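Local coordinates for protein kappa-carrageenase (Pseudoalteromonas carrageenovora, PDB 1DYP) that catalyses endohydrolysis of beta-1,4 linkages between D-galactose 4-sulfate and 3,6-anhydro-D-galactose in kappa-carrageenan, here as its glycoside hydrolase family 16 catalytic domain, at residues E130-V141 with D153-G164. The protein carries 1 engineered substitution. Sequence-based numbering, arbitrary orientation.
Sequences EGDVQYSEIDVV and DHDLHNIVVKNG
Both oxygens of Glu130 use syn lone pairs to take backbone N-H groups across the contact, OE1 from Gly164 N and OE2 from Asn163 N, each 2.8 Å. Further along, a classic beta bulge places Gln134 and Tyr135 opposite Ile159. Antiparallel pairing of Glu137 with His157 sets the catalytic face; behind it Ile138 CG1 touches Leu156 CD2 at 3.8 Å. ND1 of His157 meets OD2 of Asp139 at the ring edge in a weak hydrogen bond of 2.7 Å, and OE2 of Glu137 lies 3.2 Å from the same ND1 without the angle for a bond. The carboxylate of Asp139 stands almost perpendicular to the imidazole, whereas that of Glu137 lies alongside, its plane nearly parallel to the ring (9°). Glu137 reaches there on an extended chain, its first torsion (178°) setting CG opposite the backbone N, and OE1 also accepts a 2.6 Å hydrogen bond from Tyr135 OH, which meets it from above the carboxylate plane. Without this carboxylate, as with an alanine here, the Tyr135 hydroxyl would probably lose its acceptor and a gap would open beside the imidazole. Trp118 of strand 113-120 packs against Glu137 and Asp139. Glu137, the nucleophile, and Asp139 alternate along their strand and, with Glu142 as proton donor, form the family 16 catalytic motif; because NE2 of His157 binds a cadmium ion, the metal site borders the catalytic acids.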
loop_
_atom_site.group_PDB
_atom_site.type_symbol
_atom_site.label_atom_id
_atom_site.label_comp_id
_atom_site.label_asym_id
_atom_site.label_seq_id
_atom_site.Cartn_x
_atom_site.Cartn_y
_atom_site.Cartn_z
ATOM N N GLU A 130 23.299 -14.704 5.005
ATOM C CA GLU A 130 23.327 -14.348 3.592
ATOM C C GLU A 130 22.017 -14.776 2.944
ATOM O O GLU A 130 21.587 -15.916 3.102
ATOM C CB GLU A 130 24.493 -15.060 2.901
ATOM C CG GLU A 130 24.772 -14.589 1.482
ATOM C CD GLU A 130 25.224 -13.143 1.427
ATOM O OE1 GLU A 130 25.625 -12.600 2.482
ATOM O OE2 GLU A 130 25.191 -12.546 0.329
ATOM N N GLY A 131 21.379 -13.860 2.222
ATOM C CA GLY A 131 20.131 -14.197 1.561
ATOM C C GLY A 131 18.895 -14.048 2.428
ATOM O O GLY A 131 17.774 -14.167 1.932
ATOM N N ASP A 132 19.087 -13.804 3.720
ATOM C CA ASP A 132 17.954 -13.629 4.624
ATOM C C ASP A 132 17.147 -12.401 4.225
ATOM O O ASP A 132 17.710 -11.367 3.866
ATOM C CB ASP A 132 18.430 -13.446 6.067
ATOM C CG ASP A 132 18.539 -14.756 6.824
ATOM O OD1 ASP A 132 18.246 -15.825 6.249
ATOM O OD2 ASP A 132 18.916 -14.703 8.011
ATOM N N VAL A 133 15.827 -12.524 4.296
ATOM C CA VAL A 133 14.935 -11.421 3.973
ATOM C C VAL A 133 14.372 -10.901 5.290
ATOM O O VAL A 133 13.679 -11.624 6.008
ATOM C CB VAL A 133 13.781 -11.880 3.062
ATOM C CG1 VAL A 133 12.788 -10.747 2.867
ATOM C CG2 VAL A 133 14.338 -12.335 1.715
ATOM N N GLN A 134 14.685 -9.649 5.607
ATOM C CA GLN A 134 14.236 -9.037 6.852
ATOM C C GLN A 134 12.909 -8.312 6.713
ATOM O O GLN A 134 12.241 -8.038 7.707
ATOM C CB GLN A 134 15.270 -8.027 7.354
ATOM C CG GLN A 134 16.697 -8.534 7.418
ATOM C CD GLN A 134 17.620 -7.562 8.132
ATOM O OE1 GLN A 134 17.397 -6.351 8.123
ATOM N NE2 GLN A 134 18.672 -8.089 8.749
ATOM N N TYR A 135 12.537 -7.993 5.479
ATOM C CA TYR A 135 11.306 -7.257 5.224
ATOM C C TYR A 135 10.752 -7.569 3.843
ATOM O O TYR A 135 11.499 -7.613 2.866
ATOM C CB TYR A 135 11.591 -5.754 5.333
ATOM C CG TYR A 135 10.432 -4.853 4.967
ATOM C CD1 TYR A 135 9.318 -4.747 5.798
ATOM C CD2 TYR A 135 10.455 -4.100 3.792
ATOM C CE1 TYR A 135 8.253 -3.910 5.470
ATOM C CE2 TYR A 135 9.392 -3.258 3.454
ATOM C CZ TYR A 135 8.296 -3.169 4.299
ATOM O OH TYR A 135 7.243 -2.343 3.981
ATOM N N SER A 136 9.442 -7.786 3.772
ATOM C CA SER A 136 8.767 -8.073 2.509
ATOM C C SER A 136 7.567 -7.148 2.354
ATOM O O SER A 136 6.770 -6.990 3.279
ATOM C CB SER A 136 8.269 -9.521 2.466
ATOM O OG SER A 136 9.334 -10.450 2.548
ATOM N N GLU A 137 7.438 -6.544 1.178
ATOM C CA GLU A 137 6.324 -5.650 0.897
ATOM C C GLU A 137 5.856 -5.842 -0.533
ATOM O O GLU A 137 6.648 -5.750 -1.470
ATOM C CB GLU A 137 6.744 -4.188 1.084
ATOM C CG GLU A 137 5.642 -3.176 0.770
ATOM C CD GLU A 137 6.145 -1.744 0.768
ATOM O OE1 GLU A 137 7.107 -1.453 1.509
ATOM O OE2 GLU A 137 5.575 -0.902 0.041
ATOM N N ILE A 138 4.571 -6.134 -0.696
ATOM C CA ILE A 138 3.997 -6.292 -2.025
ATOM C C ILE A 138 2.974 -5.182 -2.196
ATOM O O ILE A 138 2.025 -5.072 -1.422
ATOM C CB ILE A 138 3.290 -7.651 -2.209
ATOM C CG1 ILE A 138 4.305 -8.792 -2.096
ATOM C CG2 ILE A 138 2.615 -7.690 -3.584
ATOM C CD1 ILE A 138 3.708 -10.186 -2.275
ATOM N N ASP A 139 3.182 -4.343 -3.202
ATOM C CA ASP A 139 2.265 -3.243 -3.457
ATOM C C ASP A 139 1.347 -3.650 -4.598
ATOM O O ASP A 139 1.768 -3.702 -5.753
ATOM C CB ASP A 139 3.072 -2.000 -3.807
ATOM C CG ASP A 139 4.110 -1.691 -2.756
ATOM O OD1 ASP A 139 3.713 -1.362 -1.619
ATOM O OD2 ASP A 139 5.316 -1.805 -3.058
ATOM N N VAL A 140 0.093 -3.956 -4.272
ATOM C CA VAL A 140 -0.857 -4.374 -5.298
ATOM C C VAL A 140 -1.011 -3.232 -6.287
ATOM O O VAL A 140 -1.005 -3.434 -7.500
ATOM C CB VAL A 140 -2.214 -4.739 -4.684
ATOM C CG1 VAL A 140 -3.150 -5.254 -5.773
ATOM C CG2 VAL A 140 -2.018 -5.795 -3.607
ATOM N N VAL A 141 -1.154 -2.026 -5.755
ATOM C CA VAL A 141 -1.236 -0.841 -6.588
ATOM C C VAL A 141 -0.983 0.411 -5.769
ATOM O O VAL A 141 -1.330 0.488 -4.592
ATOM C CB VAL A 141 -2.616 -0.689 -7.296
ATOM C CG1 VAL A 141 -3.721 -0.435 -6.275
ATOM C CG2 VAL A 141 -2.551 0.461 -8.294
ATOM N N ASP A 153 1.520 2.253 -10.330
ATOM C CA ASP A 153 2.655 1.427 -9.941
ATOM C C ASP A 153 2.188 0.156 -9.234
ATOM O O ASP A 153 1.252 0.175 -8.443
ATOM C CB ASP A 153 3.592 2.213 -9.033
ATOM C CG ASP A 153 4.179 3.408 -9.726
ATOM O OD1 ASP A 153 4.783 3.230 -10.804
ATOM O OD2 ASP A 153 4.034 4.521 -9.195
ATOM N N HIS A 154 2.845 -0.957 -9.536
ATOM C CA HIS A 154 2.520 -2.263 -8.957
ATOM C C HIS A 154 3.905 -2.773 -8.623
ATOM O O HIS A 154 4.506 -3.544 -9.373
ATOM C CB HIS A 154 1.816 -3.088 -10.030
ATOM C CG HIS A 154 0.683 -2.356 -10.686
ATOM N ND1 HIS A 154 -0.598 -2.354 -10.181
ATOM C CD2 HIS A 154 0.653 -1.534 -11.762
ATOM C CE1 HIS A 154 -1.368 -1.563 -10.909
ATOM N NE2 HIS A 154 -0.630 -1.051 -11.874
ATOM N N ASP A 155 4.415 -2.290 -7.494
ATOM C CA ASP A 155 5.773 -2.585 -7.060
ATOM C C ASP A 155 6.011 -3.553 -5.899
ATOM O O ASP A 155 5.085 -4.117 -5.297
ATOM C CB ASP A 155 6.460 -1.267 -6.713
ATOM C CG ASP A 155 6.482 -0.303 -7.870
ATOM O OD1 ASP A 155 6.486 -0.782 -9.023
ATOM O OD2 ASP A 155 6.501 0.923 -7.638
ATOM N N LEU A 156 7.294 -3.712 -5.587
ATOM C CA LEU A 156 7.773 -4.566 -4.507
ATOM C C LEU A 156 8.899 -3.846 -3.771
ATOM O O LEU A 156 9.692 -3.128 -4.379
ATOM C CB LEU A 156 8.328 -5.872 -5.070
ATOM C CG LEU A 156 7.393 -6.793 -5.849
ATOM C CD1 LEU A 156 8.210 -7.921 -6.458
ATOM C CD2 LEU A 156 6.313 -7.346 -4.926
ATOM N N HIS A 157 8.953 -4.041 -2.457
ATOM C CA HIS A 157 10.001 -3.463 -1.622
ATOM C C HIS A 157 10.474 -4.585 -0.710
ATOM O O HIS A 157 9.692 -5.459 -0.344
ATOM C CB HIS A 157 9.471 -2.325 -0.747
ATOM C CG HIS A 157 9.009 -1.125 -1.513
ATOM N ND1 HIS A 157 7.852 -1.115 -2.261
ATOM C CD2 HIS A 157 9.538 0.117 -1.621
ATOM C CE1 HIS A 157 7.686 0.083 -2.794
ATOM N NE2 HIS A 157 8.695 0.849 -2.420
ATOM N N ASN A 158 11.747 -4.563 -0.340
ATOM C CA ASN A 158 12.272 -5.595 0.540
ATOM C C ASN A 158 13.651 -5.255 1.061
ATOM O O ASN A 158 14.318 -4.355 0.557
ATOM C CB ASN A 158 12.363 -6.939 -0.194
ATOM C CG ASN A 158 13.335 -6.902 -1.364
ATOM O OD1 ASN A 158 13.034 -6.339 -2.409
ATOM N ND2 ASN A 158 14.513 -7.499 -1.182
ATOM N N ILE A 159 14.053 -5.990 2.092
ATOM C CA ILE A 159 15.377 -5.866 2.674
ATOM C C ILE A 159 15.925 -7.284 2.652
ATOM O O ILE A 159 15.330 -8.195 3.234
ATOM C CB ILE A 159 15.352 -5.389 4.135
ATOM C CG1 ILE A 159 14.847 -3.949 4.214
ATOM C CG2 ILE A 159 16.763 -5.489 4.725
ATOM C CD1 ILE A 159 14.696 -3.437 5.634
ATOM N N VAL A 160 17.044 -7.477 1.967
ATOM C CA VAL A 160 17.653 -8.793 1.887
ATOM C C VAL A 160 19.142 -8.673 2.174
ATOM O O VAL A 160 19.776 -7.683 1.812
ATOM C CB VAL A 160 17.433 -9.437 0.492
ATOM C CG1 VAL A 160 18.079 -8.588 -0.592
ATOM C CG2 VAL A 160 17.993 -10.851 0.471
ATOM N N VAL A 161 19.695 -9.677 2.840
ATOM C CA VAL A 161 21.110 -9.669 3.174
ATOM C C VAL A 161 21.973 -9.996 1.956
ATOM O O VAL A 161 21.870 -11.080 1.382
ATOM C CB VAL A 161 21.413 -10.682 4.301
ATOM C CG1 VAL A 161 22.907 -10.718 4.588
ATOM C CG2 VAL A 161 20.646 -10.301 5.557
ATOM N N LYS A 162 22.808 -9.038 1.566
ATOM C CA LYS A 162 23.717 -9.192 0.432
ATOM C C LYS A 162 25.132 -8.937 0.930
ATOM O O LYS A 162 25.417 -7.874 1.483
ATOM C CB LYS A 162 23.399 -8.178 -0.667
ATOM C CG LYS A 162 22.088 -8.389 -1.396
ATOM C CD LYS A 162 21.958 -7.342 -2.493
ATOM C CE LYS A 162 20.698 -7.520 -3.320
ATOM N NZ LYS A 162 20.624 -6.494 -4.399
ATOM N N ASN A 163 26.017 -9.908 0.723
ATOM C CA ASN A 163 27.397 -9.786 1.171
ATOM C C ASN A 163 27.422 -9.465 2.660
ATOM O O ASN A 163 28.195 -8.618 3.116
ATOM C CB ASN A 163 28.124 -8.686 0.394
ATOM C CG ASN A 163 28.217 -8.986 -1.085
ATOM O OD1 ASN A 163 28.597 -10.090 -1.485
ATOM N ND2 ASN A 163 27.881 -8.002 -1.909
ATOM N N GLY A 164 26.551 -10.139 3.406
ATOM C CA GLY A 164 26.481 -9.940 4.842
ATOM C C GLY A 164 25.877 -8.624 5.288
ATOM O O GLY A 164 25.894 -8.305 6.476
#